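Local coordinates for protein beta-glucoside kinase (Listeria monocytogenes, PDB 4HTL) that phosphorylates cellobiose with ATP to give cellobiose-6'-phosphate and may also regulate transcription of the cellobiose-PTS operon, at residues Phe9-Thr14 and Gly79-Phe84; Gly73-Gly78 and Val101-Asp106; Gln42-Met47 and Asp85-Lys90; Asp106-Leu111 and Leu145-Arg150. All coordinates share one frame; numbering follows the deposited sequence.

Contact 1: Phe9-Thr14 and Gly79-Phe84; sequences FDIGGT and GAIRRF
I11, the last residue of strand 6-11, uses two branches to meet two side chains of segment 79-84, a loop ending in a 3-10 turn at 82-84. With chi1 at -59°, its CG1 arm stands beside the backbone N and reaches toward F84, while CG2, anti to that N, turns to I81. I11 CG2 lies 3.4 Å from I81 CD1, tighter than usual for two methyl groups. At the other branch, I11 CD1 approaches F84 CE2 at 3.9 Å, arriving at the edge of the ring and near its plane. A beta-branched residue suits this strand end because one residue supplies both surfaces. Strand 6-11 is the central strand of a mixed five-stranded sheet, as in the actin-like ATPase fold of ROK kinases, and leads into the glycine turn G12-G13; residues 9-14 belong to a stretch that by similarity binds ATP. On the loop side, I81 CG2 lies over one face of F84, 3.6 Å above the ring plane and displaced toward the rim. I43 of helix 40-52 packs on both I11 and I81. Within the loop, R82 NH1 and NH2 both donate, in bent bonds, to G79 O, and D85 takes a salt bridge from R82 NE.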
loop_
_atom_site.group_PDB
_atom_site.type_symbol
_atom_site.label_atom_id
_atom_site.label_comp_id
_atom_site.label_asym_id
_atom_site.label_seq_id
_atom_site.Cartn_x
_atom_site.Cartn_y
_atom_site.Cartn_z
ATOM N N PHE A 9 -13.805 -25.019 -0.317
ATOM C CA PHE A 9 -14.338 -24.526 0.913
ATOM C C PHE A 9 -14.036 -23.055 1.094
ATOM O O PHE A 9 -12.901 -22.631 0.972
ATOM C CB PHE A 9 -13.746 -25.272 2.118
ATOM C CG PHE A 9 -14.037 -26.739 2.126
ATOM C CD1 PHE A 9 -15.260 -27.191 2.565
ATOM C CD2 PHE A 9 -13.113 -27.662 1.646
ATOM C CE1 PHE A 9 -15.565 -28.541 2.547
ATOM C CE2 PHE A 9 -13.414 -29.019 1.621
ATOM C CZ PHE A 9 -14.645 -29.458 2.066
ATOM N N ASP A 10 -15.055 -22.306 1.496
ATOM C CA ASP A 10 -14.893 -20.893 1.787
ATOM C C ASP A 10 -15.409 -20.625 3.178
ATOM O O ASP A 10 -16.635 -20.647 3.420
ATOM C CB ASP A 10 -15.669 -20.060 0.775
ATOM C CG ASP A 10 -15.573 -18.566 1.045
ATOM O OD1 ASP A 10 -14.581 -18.055 1.666
ATOM O OD2 ASP A 10 -16.495 -17.901 0.605
ATOM N N ILE A 11 -14.470 -20.376 4.080
ATOM C CA ILE A 11 -14.751 -20.175 5.492
ATOM C C ILE A 11 -15.090 -18.722 5.748
ATOM O O ILE A 11 -14.210 -17.843 5.682
ATOM C CB ILE A 11 -13.540 -20.584 6.349
ATOM C CG1 ILE A 11 -13.196 -22.048 6.095
ATOM C CG2 ILE A 11 -13.861 -20.360 7.824
ATOM C CD1 ILE A 11 -11.824 -22.481 6.591
ATOM N N GLY A 12 -16.378 -18.465 5.972
ATOM C CA GLY A 12 -16.909 -17.114 6.200
ATOM C C GLY A 12 -17.058 -16.777 7.666
ATOM O O GLY A 12 -16.654 -17.556 8.547
ATOM N N GLY A 13 -17.608 -15.592 7.928
ATOM C CA GLY A 13 -17.833 -15.125 9.298
ATOM C C GLY A 13 -18.947 -15.883 9.989
ATOM O O GLY A 13 -18.856 -16.158 11.175
ATOM N N THR A 14 -19.994 -16.232 9.248
ATOM C CA THR A 14 -21.120 -16.956 9.839
ATOM C C THR A 14 -21.553 -18.223 9.107
ATOM O O THR A 14 -22.393 -18.972 9.625
ATOM C CB THR A 14 -22.351 -16.041 9.962
ATOM O OG1 THR A 14 -22.765 -15.621 8.654
ATOM C CG2 THR A 14 -22.030 -14.817 10.837
ATOM N N GLY A 79 -7.543 -15.662 11.955
ATOM C CA GLY A 79 -8.637 -14.683 11.957
ATOM C C GLY A 79 -9.541 -14.895 13.165
ATOM O O GLY A 79 -9.054 -14.901 14.294
ATOM N N ALA A 80 -10.843 -15.104 12.933
ATOM C CA ALA A 80 -11.803 -15.337 14.028
ATOM C C ALA A 80 -11.680 -16.734 14.631
ATOM O O ALA A 80 -12.218 -16.980 15.692
ATOM C CB ALA A 80 -13.232 -15.120 13.544
ATOM N N ILE A 81 -10.968 -17.639 13.948
ATOM C CA ILE A 81 -10.947 -19.058 14.288
ATOM C C ILE A 81 -9.680 -19.373 15.073
ATOM O O ILE A 81 -8.646 -19.722 14.490
ATOM C CB ILE A 81 -11.024 -19.924 12.999
ATOM C CG1 ILE A 81 -12.149 -19.424 12.081
ATOM C CG2 ILE A 81 -11.235 -21.405 13.313
ATOM C CD1 ILE A 81 -12.079 -20.046 10.727
ATOM N N ARG A 82 -9.757 -19.241 16.400
ATOM C CA ARG A 82 -8.586 -19.489 17.266
ATOM C C ARG A 82 -8.031 -20.912 17.071
ATOM O O ARG A 82 -6.824 -21.134 17.186
ATOM C CB ARG A 82 -8.914 -19.270 18.759
ATOM C CG ARG A 82 -9.245 -17.843 19.179
ATOM C CD ARG A 82 -7.999 -16.967 19.335
ATOM N NE ARG A 82 -7.318 -16.813 18.057
ATOM C CZ ARG A 82 -7.733 -16.023 17.059
ATOM N NH1 ARG A 82 -8.822 -15.260 17.198
ATOM N NH2 ARG A 82 -7.054 -15.997 15.906
ATOM N N ARG A 83 -8.907 -21.871 16.772
ATOM C CA ARG A 83 -8.479 -23.256 16.546
ATOM C C ARG A 83 -7.459 -23.403 15.403
ATOM O O ARG A 83 -6.671 -24.358 15.379
ATOM C CB ARG A 83 -9.708 -24.181 16.315
ATOM C CG ARG A 83 -9.413 -25.614 15.842
ATOM C CD ARG A 83 -8.756 -26.511 16.893
ATOM N NE ARG A 83 -8.476 -27.839 16.336
ATOM C CZ ARG A 83 -7.370 -28.193 15.673
ATOM N NH1 ARG A 83 -6.382 -27.327 15.460
ATOM N NH2 ARG A 83 -7.244 -29.435 15.214
ATOM N N PHE A 84 -7.476 -22.464 14.460
ATOM C CA PHE A 84 -6.600 -22.529 13.315
ATOM C C PHE A 84 -5.302 -21.710 13.512
ATOM O O PHE A 84 -4.466 -21.679 12.613
ATOM C CB PHE A 84 -7.341 -22.062 12.046
ATOM C CG PHE A 84 -8.441 -22.985 11.562
ATOM C CD1 PHE A 84 -8.686 -24.229 12.141
ATOM C CD2 PHE A 84 -9.251 -22.599 10.502
ATOM C CE1 PHE A 84 -9.702 -25.057 11.684
ATOM C CE2 PHE A 84 -10.255 -23.434 10.028
ATOM C CZ PHE A 84 -10.482 -24.666 10.624
#

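Contact 2: Gly73-Gly78 and Val101-Asp106; sequences GLITMG and VAIEND
I103 holds CG1 anti to its backbone N (chi1 -176°), which leaves CG2 between the N and the carbonyl carbon; one residue thereby sends two carbon branches toward segment 73-78. I75 differs, with CG1 beside its backbone N (chi1 -59°), and its extended CG1-CD1 arm swings toward I103 although its CB does not start out that way. The contact joins two sheets of the actin-like ATPase fold: strand 101-105 forms an edge of the mixed five-stranded sheet, and strand 74-77 is the middle of a small antiparallel three-stranded sheet packed against it.

The two isoleucines cross at about a right angle, with I75 CD1 4.0 Å from I103 CD1. Methyl-bearing chains suit this buried interface, where I103 also touches V62, A64 and V68, and L89 of helix 89-97 packs against both isoleucines. G73 brings the backbone itself close to the other strand, its CA only 5.8 Å from the CA of I103. It takes a positive phi of 85°, a conformation most residues adopt with difficulty, and as a glycine it lets its CA lie directly against I103 CG2.

Beyond I103 the strand turns polar as it enters helix 106-117. E104 OE2 accepts the N-H of N105 at 2.8 Å on the anti side of the carboxylate. N105 stands at the N-cap, its OD1 accepting from N108 N. Across the two segments the closest approach is I103 CG2 to G73 CA, 3.4 Å.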
loop_
_atom_site.group_PDB
_atom_site.type_symbol
_atom_site.label_atom_id
_atom_site.label_comp_id
_atom_site.label_asym_id
_atom_site.label_seq_id
_atom_site.Cartn_x
_atom_site.Cartn_y
_atom_site.Cartn_z
ATOM N N GLY A 73 0.792 -24.272 3.610
ATOM C CA GLY A 73 -0.542 -24.466 4.191
ATOM C C GLY A 73 -0.634 -24.098 5.664
ATOM O O GLY A 73 -1.672 -24.294 6.303
ATOM N N LEU A 74 0.438 -23.547 6.221
ATOM C CA LEU A 74 0.407 -23.156 7.625
ATOM C C LEU A 74 -0.351 -21.866 7.836
ATOM O O LEU A 74 0.039 -20.817 7.301
ATOM C CB LEU A 74 1.830 -23.014 8.180
ATOM C CG LEU A 74 1.958 -22.557 9.632
ATOM C CD1 LEU A 74 1.356 -23.609 10.558
ATOM C CD2 LEU A 74 3.425 -22.308 9.955
ATOM N N ILE A 75 -1.415 -21.939 8.633
ATOM C CA ILE A 75 -2.185 -20.758 9.090
ATOM C C ILE A 75 -1.514 -20.278 10.350
ATOM O O ILE A 75 -1.537 -20.958 11.368
ATOM C CB ILE A 75 -3.660 -21.089 9.407
ATOM C CG1 ILE A 75 -4.358 -21.662 8.175
ATOM C CG2 ILE A 75 -4.432 -19.849 9.906
ATOM C CD1 ILE A 75 -5.780 -22.157 8.415
ATOM N N THR A 76 -0.871 -19.120 10.263
ATOM C CA THR A 76 -0.150 -18.575 11.390
ATOM C C THR A 76 -1.103 -17.872 12.362
ATOM O O THR A 76 -0.884 -17.888 13.546
ATOM C CB THR A 76 0.967 -17.645 10.904
ATOM O OG1 THR A 76 0.395 -16.572 10.164
ATOM C CG2 THR A 76 1.903 -18.425 9.955
HETATM N N MSE A 77 -2.168 -17.269 11.850
HETATM C CA MSE A 77 -3.167 -16.573 12.674
HETATM C C MSE A 77 -4.487 -16.881 12.003
HETATM O O MSE A 77 -4.655 -16.565 10.830
HETATM C CB MSE A 77 -2.896 -15.055 12.669
HETATM C CG MSE A 77 -3.634 -14.213 13.730
HETATM SE SE MSE A 77 -5.485 -13.618 13.376
HETATM C CE MSE A 77 -5.339 -12.749 11.648
ATOM N N GLY A 78 -5.421 -17.489 12.712
ATOM C CA GLY A 78 -6.648 -17.933 12.055
ATOM C C GLY A 78 -7.797 -16.957 11.892
ATOM O O GLY A 78 -8.928 -17.379 11.669
ATOM N N VAL A 101 -4.060 -30.670 -1.813
ATOM C CA VAL A 101 -4.754 -29.595 -1.102
ATOM C C VAL A 101 -4.038 -28.263 -1.355
ATOM O O VAL A 101 -2.803 -28.207 -1.455
ATOM C CB VAL A 101 -4.818 -29.881 0.424
ATOM C CG1 VAL A 101 -5.551 -28.753 1.164
ATOM C CG2 VAL A 101 -5.488 -31.238 0.679
ATOM N N ALA A 102 -4.822 -27.204 -1.503
ATOM C CA ALA A 102 -4.299 -25.856 -1.531
ATOM C C ALA A 102 -5.132 -24.972 -0.600
ATOM O O ALA A 102 -6.331 -25.198 -0.363
ATOM C CB ALA A 102 -4.262 -25.295 -2.942
ATOM N N ILE A 103 -4.459 -23.972 -0.061
ATOM C CA ILE A 103 -5.090 -23.027 0.835
ATOM C C ILE A 103 -4.563 -21.603 0.580
ATOM O O ILE A 103 -3.363 -21.403 0.297
ATOM C CB ILE A 103 -4.870 -23.446 2.277
ATOM C CG1 ILE A 103 -5.617 -22.514 3.222
ATOM C CG2 ILE A 103 -3.390 -23.472 2.591
ATOM C CD1 ILE A 103 -5.836 -23.130 4.571
ATOM N N GLU A 104 -5.471 -20.620 0.672
ATOM C CA GLU A 104 -5.139 -19.208 0.471
ATOM C C GLU A 104 -6.094 -18.418 1.375
ATOM O O GLU A 104 -7.138 -18.922 1.787
ATOM C CB GLU A 104 -5.285 -18.819 -1.012
ATOM C CG GLU A 104 -5.037 -17.336 -1.395
ATOM C CD GLU A 104 -3.706 -16.780 -0.986
ATOM O OE1 GLU A 104 -2.779 -16.831 -1.791
ATOM O OE2 GLU A 104 -3.597 -16.259 0.154
ATOM N N ASN A 105 -5.729 -17.196 1.718
ATOM C CA ASN A 105 -6.544 -16.297 2.524
ATOM C C ASN A 105 -7.839 -15.888 1.818
ATOM O O ASN A 105 -7.859 -15.792 0.585
ATOM C CB ASN A 105 -5.668 -15.088 2.873
ATOM C CG ASN A 105 -6.458 -13.861 3.251
ATOM O OD1 ASN A 105 -6.813 -13.057 2.385
ATOM N ND2 ASN A 105 -6.673 -13.670 4.563
ATOM N N ASP A 106 -8.889 -15.607 2.590
ATOM C CA ASP A 106 -10.219 -15.350 2.040
ATOM C C ASP A 106 -10.319 -14.118 1.134
ATOM O O ASP A 106 -10.953 -14.172 0.077
ATOM C CB ASP A 106 -11.297 -15.366 3.121
ATOM C CG ASP A 106 -11.117 -14.320 4.180
ATOM O OD1 ASP A 106 -10.034 -13.755 4.333
ATOM O OD2 ASP A 106 -12.104 -14.063 4.879
#

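Contact 3: Gln42-Met47 and Asp85-Lys90; sequences QILAEM and DNFNLK
F87 and L89, two residues apart on segment 85-90, both reach L44 of helix 40-52. D85 comes first, its OD1 accepting from G78 N. N86 follows with positive phi and psi (51° and 46°), a conformation asparagine tolerates better than most residues. With F87 it faces I75 across the small antiparallel sheet, making a G1 beta bulge.

F87 then points at the helix. L44 CD2 meets the F87 ring at its edge, near the ring plane, 4.2 Å from CE2. The same ring has a cation-pi partner in R83 and meets the rings of F84 and W92, so an aromatic residue here serves several neighbours at once. N88 is the N-cap of helix 89-97: its OD1 takes the N-H of E91, and its ND2 donates to T72 O.

L89, the first residue of that helix, sets CG anti to its backbone N (chi1 177°) and brings CD1 against L44 and near M47, one turn apart on helix 40-52. L44 CD2 lies 3.7 Å from L89 CD1 as the two leucines slide past each other in opposite directions. The selenium of M47, a selenomethionine, is a looser neighbour, 4.5 Å from L89 CD1. Finally K90 turns elsewhere, giving its NZ to K71 O. Leucine, selenomethionine and phenylalanine meet here through carbon and selenium alone, where helix 40-52 packs beside the small antiparallel sheet and the start of helix 89-97 in the actin-like ATPase fold.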
loop_
_atom_site.group_PDB
_atom_site.type_symbol
_atom_site.label_atom_id
_atom_site.label_comp_id
_atom_site.label_asym_id
_atom_site.label_seq_id
_atom_site.Cartn_x
_atom_site.Cartn_y
_atom_site.Cartn_z
ATOM N N GLN A 42 -15.882 -27.308 14.498
ATOM C CA GLN A 42 -17.102 -27.485 13.727
ATOM C C GLN A 42 -16.780 -27.390 12.236
ATOM O O GLN A 42 -17.272 -28.167 11.445
ATOM C CB GLN A 42 -18.133 -26.431 14.116
ATOM C CG GLN A 42 -19.522 -26.692 13.558
ATOM C CD GLN A 42 -20.105 -28.014 14.035
ATOM O OE1 GLN A 42 -19.847 -28.451 15.155
ATOM N NE2 GLN A 42 -20.882 -28.657 13.177
ATOM N N ILE A 43 -15.915 -26.438 11.860
ATOM C CA ILE A 43 -15.559 -26.310 10.457
ATOM C C ILE A 43 -14.889 -27.580 9.943
ATOM O O ILE A 43 -15.210 -28.053 8.833
ATOM C CB ILE A 43 -14.652 -25.069 10.168
ATOM C CG1 ILE A 43 -15.443 -23.765 10.390
ATOM C CG2 ILE A 43 -14.028 -25.149 8.777
ATOM C CD1 ILE A 43 -14.582 -22.548 10.599
ATOM N N LEU A 44 -13.978 -28.154 10.738
ATOM C CA LEU A 44 -13.297 -29.362 10.311
ATOM C C LEU A 44 -14.289 -30.512 10.175
ATOM O O LEU A 44 -14.172 -31.365 9.261
ATOM C CB LEU A 44 -12.176 -29.710 11.265
ATOM C CG LEU A 44 -11.022 -28.695 11.327
ATOM C CD1 LEU A 44 -10.116 -29.063 12.480
ATOM C CD2 LEU A 44 -10.269 -28.683 10.005
ATOM N N ALA A 45 -15.273 -30.530 11.061
ATOM C CA ALA A 45 -16.304 -31.591 11.052
ATOM C C ALA A 45 -17.163 -31.486 9.777
ATOM O O ALA A 45 -17.358 -32.473 9.051
ATOM C CB ALA A 45 -17.151 -31.471 12.286
ATOM N N GLU A 46 -17.616 -30.268 9.479
ATOM C CA GLU A 46 -18.371 -30.010 8.248
ATOM C C GLU A 46 -17.562 -30.389 7.007
ATOM O O GLU A 46 -18.100 -30.973 6.051
ATOM C CB GLU A 46 -18.803 -28.559 8.162
ATOM C CG GLU A 46 -19.721 -28.036 9.244
ATOM C CD GLU A 46 -21.166 -28.458 9.112
ATOM O OE1 GLU A 46 -21.564 -29.009 8.038
ATOM O OE2 GLU A 46 -21.899 -28.180 10.099
HETATM N N MSE A 47 -16.266 -30.093 7.008
HETATM C CA MSE A 47 -15.419 -30.507 5.890
HETATM C C MSE A 47 -15.385 -32.018 5.697
HETATM O O MSE A 47 -15.541 -32.522 4.563
HETATM C CB MSE A 47 -13.988 -29.990 6.075
HETATM C CG MSE A 47 -13.887 -28.520 5.874
HETATM SE SE MSE A 47 -12.143 -27.826 6.297
HETATM C CE MSE A 47 -12.331 -26.123 5.481
ATOM N N ASP A 85 -5.110 -21.058 14.658
ATOM C CA ASP A 85 -3.802 -20.407 14.939
ATOM C C ASP A 85 -2.669 -21.441 14.941
ATOM O O ASP A 85 -2.739 -22.460 15.643
ATOM C CB ASP A 85 -3.785 -19.733 16.311
ATOM C CG ASP A 85 -4.693 -18.535 16.412
ATOM O OD1 ASP A 85 -5.036 -17.893 15.384
ATOM O OD2 ASP A 85 -5.049 -18.210 17.566
ATOM N N ASN A 86 -1.612 -21.160 14.192
ATOM C CA ASN A 86 -0.476 -22.071 14.090
ATOM C C ASN A 86 -0.935 -23.495 13.745
ATOM O O ASN A 86 -0.467 -24.463 14.354
ATOM C CB ASN A 86 0.353 -22.065 15.400
ATOM C CG ASN A 86 1.641 -22.824 15.256
ATOM O OD1 ASN A 86 2.247 -22.826 14.187
ATOM N ND2 ASN A 86 2.049 -23.513 16.313
ATOM N N PHE A 87 -1.838 -23.607 12.760
ATOM C CA PHE A 87 -2.405 -24.892 12.343
ATOM C C PHE A 87 -2.157 -25.112 10.867
ATOM O O PHE A 87 -2.555 -24.277 10.049
ATOM C CB PHE A 87 -3.916 -24.875 12.593
ATOM C CG PHE A 87 -4.627 -26.119 12.174
ATOM C CD1 PHE A 87 -4.161 -27.385 12.560
ATOM C CD2 PHE A 87 -5.803 -26.038 11.438
ATOM C CE1 PHE A 87 -4.840 -28.539 12.179
ATOM C CE2 PHE A 87 -6.488 -27.193 11.074
ATOM C CZ PHE A 87 -6.002 -28.439 11.435
ATOM N N ASN A 88 -1.521 -26.222 10.516
ATOM C CA ASN A 88 -1.340 -26.547 9.121
ATOM C C ASN A 88 -2.552 -27.311 8.594
ATOM O O ASN A 88 -2.609 -28.532 8.611
ATOM C CB ASN A 88 -0.044 -27.276 8.862
ATOM C CG ASN A 88 0.347 -27.212 7.408
ATOM O OD1 ASN A 88 -0.491 -27.466 6.530
ATOM N ND2 ASN A 88 1.583 -26.792 7.135
ATOM N N LEU A 89 -3.506 -26.535 8.081
ATOM C CA LEU A 89 -4.765 -27.074 7.558
ATOM C C LEU A 89 -4.522 -27.851 6.255
ATOM O O LEU A 89 -5.205 -28.841 5.978
ATOM C CB LEU A 89 -5.771 -25.954 7.354
ATOM C CG LEU A 89 -7.115 -26.361 6.733
ATOM C CD1 LEU A 89 -7.831 -27.451 7.527
ATOM C CD2 LEU A 89 -7.993 -25.113 6.604
ATOM N N LYS A 90 -3.533 -27.443 5.472
ATOM C CA LYS A 90 -3.164 -28.223 4.255
ATOM C C LYS A 90 -2.713 -29.626 4.644
ATOM O O LYS A 90 -3.179 -30.618 4.071
ATOM C CB LYS A 90 -2.074 -27.513 3.451
ATOM C CG LYS A 90 -1.602 -28.221 2.175
ATOM C CD LYS A 90 -0.542 -27.424 1.414
ATOM C CE LYS A 90 0.165 -28.326 0.385
ATOM N NZ LYS A 90 1.176 -27.550 -0.370
#

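Contact 4: Asp106-Leu111 and Leu145-Arg150; sequences DANCAL and LVRGGR. With EDO (1,2-ethanediol), chain B.
N108 and L145 carry most of this contact, which packs helix 106-117 against the end of strand 144-145 and the loop after it, linking elements of the two five-stranded sheet regions of the actin-like ATPase fold. Along the asparagine, CB comes first and lies 3.7 Å from L145 CD2. CG follows, placed beside the backbone N by chi1 of -67°, and rests near both leucine methyls. The amide then divides. N108 OD1 touches L145 CD1, but its polar partner is a water that donates to it at 2.9 Å and also to V146 O. ND2 passes R147 CG, gives one bond to E104 OE2 and another to a second water, which lies near R147 O. Asparagine thus combines an apolar flank for the leucine with an amide end that donates and accepts in a buried place.

L145 reaches further along the helix, its CD1 also meeting L111 CD2, one turn on from N108. The R147 chain is extended from CG to NE, and NE forms a salt bridge with E104 OE1, the residue that also holds N108. The loop continues to the dimer interface, where R150 N bonds to D237 of the second subunit. Beyond it the R150 side chain holds a 1,2-ethanediol, probably from the crystallisation liquor: NE bonds to O1, and NH2 donates almost straight (172°) to O2 at 3.0 Å.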
loop_
_atom_site.group_PDB
_atom_site.type_symbol
_atom_site.label_atom_id
_atom_site.label_comp_id
_atom_site.label_asym_id
_atom_site.label_seq_id
_atom_site.Cartn_x
_atom_site.Cartn_y
_atom_site.Cartn_z
ATOM N N ASP A 106 -8.889 -15.607 2.590
ATOM C CA ASP A 106 -10.219 -15.350 2.040
ATOM C C ASP A 106 -10.319 -14.118 1.134
ATOM O O ASP A 106 -10.953 -14.172 0.077
ATOM C CB ASP A 106 -11.297 -15.366 3.121
ATOM C CG ASP A 106 -11.117 -14.320 4.180
ATOM O OD1 ASP A 106 -10.034 -13.755 4.333
ATOM O OD2 ASP A 106 -12.104 -14.063 4.879
ATOM N N ALA A 107 -9.703 -13.016 1.559
ATOM C CA ALA A 107 -9.689 -11.768 0.746
ATOM C C ALA A 107 -8.905 -11.968 -0.555
ATOM O O ALA A 107 -9.335 -11.551 -1.642
ATOM C CB ALA A 107 -9.190 -10.578 1.538
ATOM N N ASN A 108 -7.770 -12.650 -0.438
ATOM C CA ASN A 108 -6.976 -13.003 -1.587
ATOM C C ASN A 108 -7.719 -13.879 -2.537
ATOM O O ASN A 108 -7.666 -13.623 -3.729
ATOM C CB ASN A 108 -5.658 -13.662 -1.207
ATOM C CG ASN A 108 -4.686 -12.697 -0.480
ATOM O OD1 ASN A 108 -4.895 -11.480 -0.460
ATOM N ND2 ASN A 108 -3.634 -13.268 0.139
ATOM N N CYS A 109 -8.466 -14.872 -2.034
ATOM C CA CYS A 109 -9.254 -15.731 -2.917
ATOM C C CYS A 109 -10.326 -14.914 -3.668
ATOM O O CYS A 109 -10.495 -15.063 -4.868
ATOM C CB CYS A 109 -9.900 -16.873 -2.136
ATOM S SG CYS A 109 -8.750 -18.170 -1.683
ATOM N N ALA A 110 -10.986 -13.991 -2.996
ATOM C CA ALA A 110 -12.011 -13.206 -3.655
ATOM C C ALA A 110 -11.374 -12.332 -4.720
ATOM O O ALA A 110 -11.977 -12.127 -5.780
ATOM C CB ALA A 110 -12.816 -12.343 -2.669
ATOM N N LEU A 111 -10.158 -11.840 -4.477
ATOM C CA LEU A 111 -9.483 -11.079 -5.516
ATOM C C LEU A 111 -9.159 -11.996 -6.717
ATOM O O LEU A 111 -9.316 -11.608 -7.848
ATOM C CB LEU A 111 -8.222 -10.445 -4.990
ATOM C CG LEU A 111 -7.463 -9.556 -5.990
ATOM C CD1 LEU A 111 -6.750 -8.409 -5.282
ATOM C CD2 LEU A 111 -6.452 -10.401 -6.800
ATOM N N LEU A 145 -0.570 -11.372 -6.976
ATOM C CA LEU A 145 -1.058 -11.098 -5.666
ATOM C C LEU A 145 0.118 -10.657 -4.753
ATOM O O LEU A 145 1.204 -11.249 -4.785
ATOM C CB LEU A 145 -1.729 -12.378 -5.157
ATOM C CG LEU A 145 -2.462 -12.469 -3.858
ATOM C CD1 LEU A 145 -3.688 -11.559 -3.815
ATOM C CD2 LEU A 145 -2.822 -13.944 -3.636
ATOM N N VAL A 146 -0.143 -9.637 -3.939
ATOM C CA VAL A 146 0.822 -9.218 -2.946
ATOM C C VAL A 146 0.346 -9.781 -1.613
ATOM O O VAL A 146 -0.611 -9.321 -1.036
ATOM C CB VAL A 146 0.972 -7.689 -2.880
ATOM C CG1 VAL A 146 1.866 -7.301 -1.690
ATOM C CG2 VAL A 146 1.458 -7.107 -4.218
ATOM N N ARG A 147 1.056 -10.774 -1.113
ATOM C CA ARG A 147 0.675 -11.441 0.152
ATOM C C ARG A 147 1.418 -10.882 1.354
ATOM O O ARG A 147 0.972 -11.048 2.460
ATOM C CB ARG A 147 0.921 -12.931 0.065
ATOM C CG ARG A 147 0.140 -13.618 -1.031
ATOM C CD ARG A 147 0.379 -15.104 -1.008
ATOM N NE ARG A 147 -0.172 -15.793 -2.152
ATOM C CZ ARG A 147 0.398 -15.806 -3.353
ATOM N NH1 ARG A 147 1.537 -15.148 -3.568
ATOM N NH2 ARG A 147 -0.154 -16.474 -4.326
ATOM N N GLY A 148 2.590 -10.278 1.092
ATOM C CA GLY A 148 3.472 -9.734 2.081
ATOM C C GLY A 148 4.531 -10.717 2.599
ATOM O O GLY A 148 4.499 -11.913 2.315
ATOM N N GLY A 149 5.495 -10.193 3.352
ATOM C CA GLY A 149 6.598 -10.994 3.862
ATOM C C GLY A 149 6.189 -12.131 4.831
ATOM O O GLY A 149 6.908 -13.143 4.965
ATOM N N ARG A 150 5.068 -11.932 5.518
ATOM C CA ARG A 150 4.519 -12.919 6.421
ATOM C C ARG A 150 3.069 -13.236 6.090
ATOM O O ARG A 150 2.335 -13.750 6.936
ATOM C CB ARG A 150 4.702 -12.489 7.880
ATOM C CG ARG A 150 6.147 -12.357 8.363
ATOM C CD ARG A 150 6.139 -11.806 9.799
ATOM N NE ARG A 150 7.434 -11.881 10.452
ATOM C CZ ARG A 150 8.431 -11.002 10.266
ATOM N NH1 ARG A 150 8.304 -9.942 9.463
ATOM N NH2 ARG A 150 9.566 -11.173 10.898
HETATM C C1 EDO B . 7.841 -14.582 13.615
HETATM O O1 EDO B . 6.817 -13.808 12.970
HETATM C C2 EDO B . 9.111 -14.555 12.757
HETATM O O2 EDO B . 9.883 -13.341 12.946
HETATM O O HOH W 1 -3.424 -9.066 -0.925
HETATM O O HOH W 2 -2.076 -11.616 2.170
#

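How the contacts relate
From the N terminus, strand 6-11 opens contact 1 and helix 40-52 opens contact 3. Segment 73-78 then opens contact 2 before 79-84 closes contact 1 and 85-90 closes contact 3; strand 101-105 closes contact 2 last. Each of these three loops therefore crosses the other two. They join one apolar region: I43 bridges contacts 1 and 3, F84 packs on I75 between contacts 1 and 2, and backbone pairing of I75 with F87 links contacts 2 and 3. Contact 4 follows in series, starting at the shared D106. E104 of contact 2 and R147 of contact 4 tie the two together, connecting the N-terminal sheets to the strand 144-145 region.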